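PmoD (Methylocystis sp. ATCC 49242, PDB 6CPD) binds copper(I) as a periplasmic cupredoxin-fold protein of a methane-oxidising bacterium, and probably takes part in handling copper for methane oxidation. Local coordinates at residues B[39-44]-B[121-126]; B[53-58]-B[91-96]; B[61-64]-B[68-71]. One frame throughout, in Å; residues are numbered along the deposited sequence.

Interaction 1. Residues B[39-44]-B[121-126]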
loop_
_atom_site.group_PDB
_atom_site.type_symbol
_atom_site.label_atom_id
_atom_site.label_comp_id
_atom_site.label_asym_id
_atom_site.label_seq_id
_atom_site.Cartn_x
_atom_site.Cartn_y
_atom_site.Cartn_z
ATOM N N THR B 39 -12.949 13.324 -2.564
ATOM C CA THR B 39 -11.845 12.392 -2.418
ATOM C C THR B 39 -10.997 12.420 -3.668
ATOM O O THR B 39 -11.518 12.322 -4.777
ATOM C CB THR B 39 -12.377 10.979 -2.142
ATOM O OG1 THR B 39 -13.254 11.035 -1.015
ATOM C CG2 THR B 39 -11.241 10.015 -1.854
ATOM N N ILE B 40 -9.682 12.553 -3.488
ATOM C CA ILE B 40 -8.783 12.549 -4.613
ATOM C C ILE B 40 -7.902 11.323 -4.521
ATOM O O ILE B 40 -7.267 11.096 -3.496
ATOM C CB ILE B 40 -7.923 13.821 -4.650
ATOM C CG1 ILE B 40 -8.824 15.044 -4.833
ATOM C CG2 ILE B 40 -6.848 13.718 -5.748
ATOM C CD1 ILE B 40 -8.105 16.363 -4.619
ATOM N N MET B 41 -7.871 10.543 -5.596
ATOM C CA MET B 41 -6.973 9.392 -5.677
ATOM C C MET B 41 -5.894 9.612 -6.720
ATOM O O MET B 41 -6.201 9.813 -7.898
ATOM C CB MET B 41 -7.764 8.128 -5.998
ATOM C CG MET B 41 -8.926 7.898 -5.030
ATOM S SD MET B 41 -9.724 6.304 -5.299
ATOM C CE MET B 41 -8.290 5.344 -5.766
ATOM N N ALA B 42 -4.636 9.564 -6.280
ATOM C CA ALA B 42 -3.497 9.773 -7.163
ATOM C C ALA B 42 -2.767 8.460 -7.447
ATOM O O ALA B 42 -2.454 7.706 -6.520
ATOM C CB ALA B 42 -2.540 10.791 -6.554
ATOM N N PHE B 43 -2.493 8.217 -8.728
ATOM C CA PHE B 43 -1.876 6.979 -9.211
ATOM C C PHE B 43 -0.483 7.287 -9.755
ATOM O O PHE B 43 -0.297 8.260 -10.487
ATOM C CB PHE B 43 -2.740 6.328 -10.297
ATOM C CG PHE B 43 -4.090 5.883 -9.808
ATOM C CD1 PHE B 43 -5.123 6.794 -9.673
ATOM C CD2 PHE B 43 -4.321 4.561 -9.477
ATOM C CE1 PHE B 43 -6.361 6.389 -9.207
ATOM C CE2 PHE B 43 -5.552 4.151 -9.015
ATOM C CZ PHE B 43 -6.578 5.068 -8.886
ATOM N N ASP B 44 0.490 6.461 -9.380
ATOM C CA ASP B 44 1.871 6.620 -9.826
ATOM C C ASP B 44 2.328 5.256 -10.370
ATOM O O ASP B 44 2.592 4.324 -9.611
ATOM C CB ASP B 44 2.771 7.060 -8.662
ATOM C CG ASP B 44 4.247 7.228 -9.063
ATOM O OD1 ASP B 44 4.658 6.819 -10.173
ATOM O OD2 ASP B 44 5.023 7.717 -8.212
ATOM N N ALA B 121 -6.651 -5.673 -12.455
ATOM C CA ALA B 121 -6.253 -5.799 -11.057
ATOM C C ALA B 121 -7.269 -5.061 -10.215
ATOM O O ALA B 121 -7.876 -4.094 -10.682
ATOM C CB ALA B 121 -4.860 -5.246 -10.846
ATOM N N GLN B 122 -7.465 -5.521 -8.980
ATOM C CA GLN B 122 -8.469 -4.950 -8.088
ATOM C C GLN B 122 -7.789 -4.323 -6.899
ATOM O O GLN B 122 -6.844 -4.903 -6.354
ATOM C CB GLN B 122 -9.466 -6.027 -7.606
ATOM C CG GLN B 122 -10.073 -6.876 -8.716
ATOM C CD GLN B 122 -11.012 -7.970 -8.201
ATOM O OE1 GLN B 122 -11.330 -8.030 -7.012
ATOM N NE2 GLN B 122 -11.469 -8.830 -9.107
ATOM N N PHE B 123 -8.183 -3.106 -6.547
ATOM C CA PHE B 123 -7.835 -2.645 -5.216
ATOM C C PHE B 123 -9.118 -2.412 -4.446
ATOM O O PHE B 123 -10.016 -1.669 -4.878
ATOM C CB PHE B 123 -6.932 -1.422 -5.237
ATOM C CG PHE B 123 -7.490 -0.227 -5.929
ATOM C CD1 PHE B 123 -8.103 0.783 -5.204
ATOM C CD2 PHE B 123 -7.282 -0.043 -7.293
ATOM C CE1 PHE B 123 -8.583 1.926 -5.842
ATOM C CE2 PHE B 123 -7.743 1.108 -7.941
ATOM C CZ PHE B 123 -8.395 2.093 -7.210
ATOM N N LYS B 124 -9.191 -3.070 -3.298
ATOM C CA LYS B 124 -10.403 -3.054 -2.498
ATOM C C LYS B 124 -10.212 -2.031 -1.412
ATOM O O LYS B 124 -9.140 -1.952 -0.815
ATOM C CB LYS B 124 -10.674 -4.436 -1.916
ATOM C CG LYS B 124 -10.862 -5.497 -2.976
ATOM C CD LYS B 124 -11.447 -6.760 -2.391
ATOM C CE LYS B 124 -11.755 -7.766 -3.467
ATOM N NZ LYS B 124 -12.512 -8.904 -2.885
ATOM N N PHE B 125 -11.229 -1.211 -1.170
ATOM C CA PHE B 125 -11.098 -0.220 -0.116
ATOM C C PHE B 125 -12.449 0.074 0.494
ATOM O O PHE B 125 -13.489 -0.322 -0.027
ATOM C CB PHE B 125 -10.451 1.082 -0.638
ATOM C CG PHE B 125 -11.240 1.794 -1.714
ATOM C CD1 PHE B 125 -11.148 1.399 -3.038
ATOM C CD2 PHE B 125 -12.048 2.890 -1.401
ATOM C CE1 PHE B 125 -11.867 2.062 -4.030
ATOM C CE2 PHE B 125 -12.761 3.568 -2.388
ATOM C CZ PHE B 125 -12.664 3.161 -3.699
ATOM N N MET B 126 -12.443 0.779 1.606
ATOM C CA MET B 126 -13.729 1.162 2.136
ATOM C C MET B 126 -13.771 2.623 2.515
ATOM O O MET B 126 -12.748 3.241 2.834
ATOM C CB MET B 126 -14.085 0.289 3.308
ATOM C CG MET B 126 -13.277 0.495 4.540
ATOM S SD MET B 126 -14.157 -0.436 5.803
ATOM C CE MET B 126 -15.802 0.217 5.529
#
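The core of a cupredoxin-type beta-sandwich closes where strand 37-45 of one sheet faces strand 118-127 of the other, and Met41, Phe43 and Phe123 meet in the gap between them. The strands are not neighbours: the CA atoms of Phe43 and Phe123 stand 12.0 Å apart, and no hydrogen bond crosses between the segments. Phe123 reaches out from its sheet, and the outer end of its ring takes both partners. Met41 comes from the opposite direction; its chain bends at chi3 (35°), which brings the methyl carbon CE to 3.4 Å from CE1 of Phe123, a tight approach made oblique to the ring. Phe43 arrives at roughly a right angle to the Phe123 side chain, the two ring planes inclined at 60° and the centroids 5.9 Å apart. CZ of Phe43 is 3.9 Å from CZ of Phe123, and CE2 of Phe123 lies in plane at the edge of the Phe43 ring. Were Phe123 replaced by an alanine, the Met41 methyl and the outer edge of Phe43 would probably lose their shared partner, and a gap would open between the sheets. Leu57 and Ile17 also touch both Phe43 and Phe123, while Met5 of the second subunit packs on Phe123 and Phe125. The bound copper(I) ion lies about 10 Å from the Phe123 side chain, so this is hydrophobic core near the metal rather than part of its coordination. Farther along, Met41 makes a Met-aromatic contact, its SD 5.1 Å from the centroid of the Phe125 ring and 30° off that ring's normal.

Interaction 2. Residues B[53-58]-B[91-96]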
loop_
_atom_site.group_PDB
_atom_site.type_symbol
_atom_site.label_atom_id
_atom_site.label_comp_id
_atom_site.label_asym_id
_atom_site.label_seq_id
_atom_site.Cartn_x
_atom_site.Cartn_y
_atom_site.Cartn_z
ATOM N N LEU B 53 0.909 1.931 -22.374
ATOM C CA LEU B 53 -0.179 0.949 -22.317
ATOM C C LEU B 53 -1.508 1.578 -21.919
ATOM O O LEU B 53 -1.578 2.309 -20.929
ATOM C CB LEU B 53 0.135 -0.174 -21.334
ATOM C CG LEU B 53 1.296 -1.112 -21.649
ATOM C CD1 LEU B 53 1.308 -2.232 -20.615
ATOM C CD2 LEU B 53 1.149 -1.663 -23.047
ATOM N N PRO B 54 -2.566 1.273 -22.684
ATOM C CA PRO B 54 -3.908 1.731 -22.334
ATOM C C PRO B 54 -4.285 1.258 -20.938
ATOM O O PRO B 54 -4.115 0.083 -20.608
ATOM C CB PRO B 54 -4.797 1.094 -23.413
ATOM C CG PRO B 54 -3.878 0.877 -24.585
ATOM C CD PRO B 54 -2.548 0.528 -23.957
ATOM N N LEU B 55 -4.757 2.190 -20.121
ATOM C CA LEU B 55 -5.137 1.889 -18.756
ATOM C C LEU B 55 -6.541 2.435 -18.481
ATOM O O LEU B 55 -6.822 3.622 -18.660
ATOM C CB LEU B 55 -4.098 2.470 -17.797
ATOM C CG LEU B 55 -4.180 2.262 -16.287
ATOM C CD1 LEU B 55 -2.794 2.487 -15.697
ATOM C CD2 LEU B 55 -5.176 3.216 -15.646
ATOM N N GLU B 56 -7.427 1.551 -18.056
ATOM C CA GLU B 56 -8.801 1.922 -17.758
ATOM C C GLU B 56 -9.044 1.802 -16.256
ATOM O O GLU B 56 -8.512 0.897 -15.606
ATOM C CB GLU B 56 -9.768 1.029 -18.530
ATOM C CG GLU B 56 -11.217 1.142 -18.089
ATOM C CD GLU B 56 -12.113 0.072 -18.701
ATOM O OE1 GLU B 56 -11.587 -0.933 -19.224
ATOM O OE2 GLU B 56 -13.354 0.233 -18.645
ATOM N N LEU B 57 -9.831 2.713 -15.696
ATOM C CA LEU B 57 -10.183 2.609 -14.280
ATOM C C LEU B 57 -11.695 2.644 -14.117
ATOM O O LEU B 57 -12.358 3.530 -14.646
ATOM C CB LEU B 57 -9.543 3.741 -13.458
ATOM C CG LEU B 57 -10.028 3.858 -11.999
ATOM C CD1 LEU B 57 -9.542 2.707 -11.101
ATOM C CD2 LEU B 57 -9.657 5.217 -11.394
ATOM N N ARG B 58 -12.226 1.674 -13.390
ATOM C CA ARG B 58 -13.623 1.694 -12.996
ATOM C C ARG B 58 -13.735 1.426 -11.516
ATOM O O ARG B 58 -13.256 0.405 -11.025
ATOM C CB ARG B 58 -14.432 0.682 -13.802
ATOM C CG ARG B 58 -15.902 0.638 -13.381
ATOM C CD ARG B 58 -16.658 -0.450 -14.089
ATOM N NE ARG B 58 -17.105 0.018 -15.396
ATOM C CZ ARG B 58 -17.145 -0.725 -16.490
ATOM N NH1 ARG B 58 -16.738 -1.979 -16.447
ATOM N NH2 ARG B 58 -17.576 -0.206 -17.626
ATOM N N GLY B 91 3.042 8.896 -16.587
ATOM C CA GLY B 91 3.128 7.843 -15.587
ATOM C C GLY B 91 2.282 8.110 -14.356
ATOM O O GLY B 91 2.233 7.295 -13.437
ATOM N N THR B 92 1.655 9.282 -14.308
ATOM C CA THR B 92 0.888 9.670 -13.132
ATOM C C THR B 92 -0.455 10.243 -13.555
ATOM O O THR B 92 -0.587 10.781 -14.655
ATOM C CB THR B 92 1.632 10.724 -12.265
ATOM O OG1 THR B 92 1.830 11.926 -13.024
ATOM C CG2 THR B 92 2.977 10.196 -11.792
ATOM N N PHE B 93 -1.454 10.114 -12.688
ATOM C CA PHE B 93 -2.738 10.789 -12.913
ATOM C C PHE B 93 -3.536 10.805 -11.620
ATOM O O PHE B 93 -3.247 10.043 -10.699
ATOM C CB PHE B 93 -3.542 10.132 -14.052
ATOM C CG PHE B 93 -3.992 8.710 -13.769
ATOM C CD1 PHE B 93 -3.122 7.643 -13.932
ATOM C CD2 PHE B 93 -5.297 8.446 -13.380
ATOM C CE1 PHE B 93 -3.543 6.343 -13.699
ATOM C CE2 PHE B 93 -5.722 7.149 -13.142
ATOM C CZ PHE B 93 -4.848 6.099 -13.296
ATOM N N SER B 94 -4.538 11.674 -11.554
ATOM C CA SER B 94 -5.404 11.746 -10.384
ATOM C C SER B 94 -6.856 11.664 -10.820
ATOM O O SER B 94 -7.192 12.058 -11.937
ATOM C CB SER B 94 -5.185 13.047 -9.605
ATOM O OG SER B 94 -3.899 13.101 -9.006
ATOM N N VAL B 95 -7.702 11.135 -9.940
ATOM C CA VAL B 95 -9.143 11.173 -10.137
ATOM C C VAL B 95 -9.747 11.776 -8.873
ATOM O O VAL B 95 -9.191 11.648 -7.776
ATOM C CB VAL B 95 -9.752 9.777 -10.430
ATOM C CG1 VAL B 95 -8.827 8.977 -11.318
ATOM C CG2 VAL B 95 -10.016 9.028 -9.162
ATOM N N GLU B 96 -10.831 12.518 -9.051
ATOM C CA GLU B 96 -11.527 13.125 -7.940
ATOM C C GLU B 96 -12.954 12.625 -7.943
ATOM O O GLU B 96 -13.559 12.488 -9.003
ATOM C CB GLU B 96 -11.479 14.659 -8.034
ATOM C CG GLU B 96 -12.216 15.393 -6.913
ATOM C CD GLU B 96 -13.716 15.555 -7.163
ATOM O OE1 GLU B 96 -14.159 15.396 -8.319
ATOM O OE2 GLU B 96 -14.452 15.840 -6.190
#
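The Phe93 ring meets Leu55 at its outer end: CD2 of Leu55 lies 3.7 Å from CZ of Phe93, approaching obliquely. The same ring also stacks with Phe43 and with Tyr88, so an aromatic cluster holds it while the leucine methyl closes on its far end. On strand 55-61, the Arg58 guanidinium has Glu56 OE2 over one face, 4.3 Å above the plane and displaced toward the rim. Those two groups belong to the polar side of the strand, where Arg58 forms a salt bridge with Glu72 and Glu56 bonds to His82.

The apolar side of 55-61 looks across the beta-sandwich to strand 92-99 in the opposing sheet. The backbones stay well separated, with 9.6 Å between the CA atoms of Leu57 and Val95. Leu57 and Val95 bridge the distance tip to tip, CD2 of Leu57 coming to 3.9 Å from CG1 of Val95. For the leucine, CG trans to the backbone N (chi1 171°) extends the side chain into the gap. Phe93 has its CG between the backbone N and the carbonyl carbon (chi1 65°), which carries the ring toward Leu55.

Val95 also rests on Leu83 of strand 79-86. The two segments meet through methyl and ring carbons, so the contact rests on van der Waals and hydrophobic packing, with no hydrogen bond between them to fix the register.

Interaction 3. Residues B[61-64]-B[68-71]; sequences RDPL and LPTG
Leu68 makes the closest approach to the first segment, its methyl carbon CD2 lying 3.9 Å from CD of Pro63 and 4.1 Å from CG of Pro63. The leucine crosses the proline ring at about a right angle and touches the CG-CD side of it. CG of Leu68 sits opposite the carbonyl carbon (chi1 -85°), and chi2 puts CD1 anti to CA and turns the other methyl, CD2, onto the proline. Leu68 also packs on Leu108 of strand 103-112, which ties the loop to the sheet.

Pro69 follows with a looser contact, its CD 4.3 Å from CG of Pro63; both prolines also touch Leu78. The two segments are the limbs of the surface loop that joins strand 55-61 to helix 72-77. The first limb is bent by an Asx turn: OD1 of Asp62 accepts a hydrogen bond from the backbone N of Leu64 at 2.9 Å, the N-H...O angle being 158° and the donor lying 38° out of the carboxylate plane. Pro63 lies within this turn, its ring directed toward the returning chain.

Beyond the prolines, Thr70 is poorly ordered, and Gly71, also poorly ordered, takes the N-cap position immediately before helix 72-77.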
loop_
_atom_site.group_PDB
_atom_site.type_symbol
_atom_site.label_atom_id
_atom_site.label_comp_id
_atom_site.label_asym_id
_atom_site.label_seq_id
_atom_site.Cartn_x
_atom_site.Cartn_y
_atom_site.Cartn_z
ATOM N N ARG B 61 -19.189 -0.147 -6.592
ATOM C CA ARG B 61 -19.671 -0.637 -5.316
ATOM C C ARG B 61 -19.401 -2.134 -5.302
ATOM O O ARG B 61 -19.631 -2.827 -6.298
ATOM C CB ARG B 61 -21.169 -0.314 -5.146
ATOM C CG ARG B 61 -21.414 1.201 -5.179
ATOM C CD ARG B 61 -22.876 1.587 -5.218
ATOM N NE ARG B 61 -23.484 1.420 -6.537
ATOM C CZ ARG B 61 -23.423 2.308 -7.527
ATOM N NH1 ARG B 61 -22.760 3.450 -7.376
ATOM N NH2 ARG B 61 -24.031 2.053 -8.680
ATOM N N ASP B 62 -18.870 -2.624 -4.189
ATOM C CA ASP B 62 -18.527 -4.031 -4.049
ATOM C C ASP B 62 -19.819 -4.844 -3.867
ATOM O O ASP B 62 -20.531 -4.633 -2.896
ATOM C CB ASP B 62 -17.595 -4.229 -2.846
ATOM C CG ASP B 62 -16.962 -5.627 -2.805
ATOM O OD1 ASP B 62 -17.524 -6.579 -3.402
ATOM O OD2 ASP B 62 -15.896 -5.772 -2.158
ATOM N N PRO B 63 -20.145 -5.748 -4.813
ATOM C CA PRO B 63 -21.391 -6.514 -4.632
ATOM C C PRO B 63 -21.245 -7.697 -3.673
ATOM O O PRO B 63 -22.245 -8.372 -3.405
ATOM C CB PRO B 63 -21.698 -7.014 -6.052
ATOM C CG PRO B 63 -20.323 -7.210 -6.669
ATOM C CD PRO B 63 -19.464 -6.078 -6.084
ATOM N N LEU B 64 -20.023 -7.962 -3.198
ATOM C CA LEU B 64 -19.764 -9.100 -2.307
ATOM C C LEU B 64 -20.231 -10.429 -2.888
ATOM O O LEU B 64 -20.900 -11.218 -2.221
ATOM C CB LEU B 64 -20.417 -8.905 -0.947
ATOM C CG LEU B 64 -19.973 -7.620 -0.273
ATOM C CD1 LEU B 64 -20.571 -7.591 1.108
ATOM C CD2 LEU B 64 -18.447 -7.516 -0.246
ATOM N N LEU B 68 -16.597 -11.262 -9.591
ATOM C CA LEU B 68 -17.011 -9.947 -10.096
ATOM C C LEU B 68 -17.722 -10.092 -11.434
ATOM O O LEU B 68 -17.331 -10.921 -12.250
ATOM C CB LEU B 68 -15.818 -9.012 -10.257
ATOM C CG LEU B 68 -15.417 -8.255 -8.999
ATOM C CD1 LEU B 68 -14.391 -7.200 -9.335
ATOM C CD2 LEU B 68 -16.651 -7.638 -8.333
ATOM N N PRO B 69 -18.798 -9.315 -11.649
ATOM C CA PRO B 69 -19.475 -9.297 -12.952
ATOM C C PRO B 69 -18.510 -8.897 -14.055
ATOM O O PRO B 69 -17.610 -8.095 -13.807
ATOM C CB PRO B 69 -20.558 -8.229 -12.778
ATOM C CG PRO B 69 -20.773 -8.143 -11.329
ATOM C CD PRO B 69 -19.444 -8.402 -10.695
ATOM N N THR B 70 -18.684 -9.450 -15.249
ATOM C CA THR B 70 -17.816 -9.092 -16.360
ATOM C C THR B 70 -18.612 -8.400 -17.461
ATOM O O THR B 70 -18.043 -7.714 -18.309
ATOM C CB THR B 70 -17.098 -10.330 -16.928
ATOM O OG1 THR B 70 -18.038 -11.402 -17.072
ATOM C CG2 THR B 70 -15.989 -10.774 -15.984
ATOM N N GLY B 71 -19.933 -8.570 -17.439
ATOM C CA GLY B 71 -20.801 -7.902 -18.395
ATOM C C GLY B 71 -20.808 -6.405 -18.145
ATOM O O GLY B 71 -20.881 -5.966 -16.994
#

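In the fold
Interactions 1 and 2, about 10 Å apart between centres, tie the two sheets of the beta-sandwich together. Strands 37-45 and 92-99 are antiparallel neighbours in one sheet, joined by backbone bonds such as Met41 N to Val95 O (2.8 Å); strands 55-61 and 118-127 lie in the other, with strand 103-112 between them. Along the chain the contacts are nested: interaction 3 inside interaction 2, and that inside interaction 1. Interaction 3 shapes a surface loop away from the core, about 16 Å from interaction 1 and about 20 Å from interaction 2, centre to centre. The loop touches the outer face of strand 118-127, where CD1 of Leu68 packs on NE2 of Gln122 (3.4 Å).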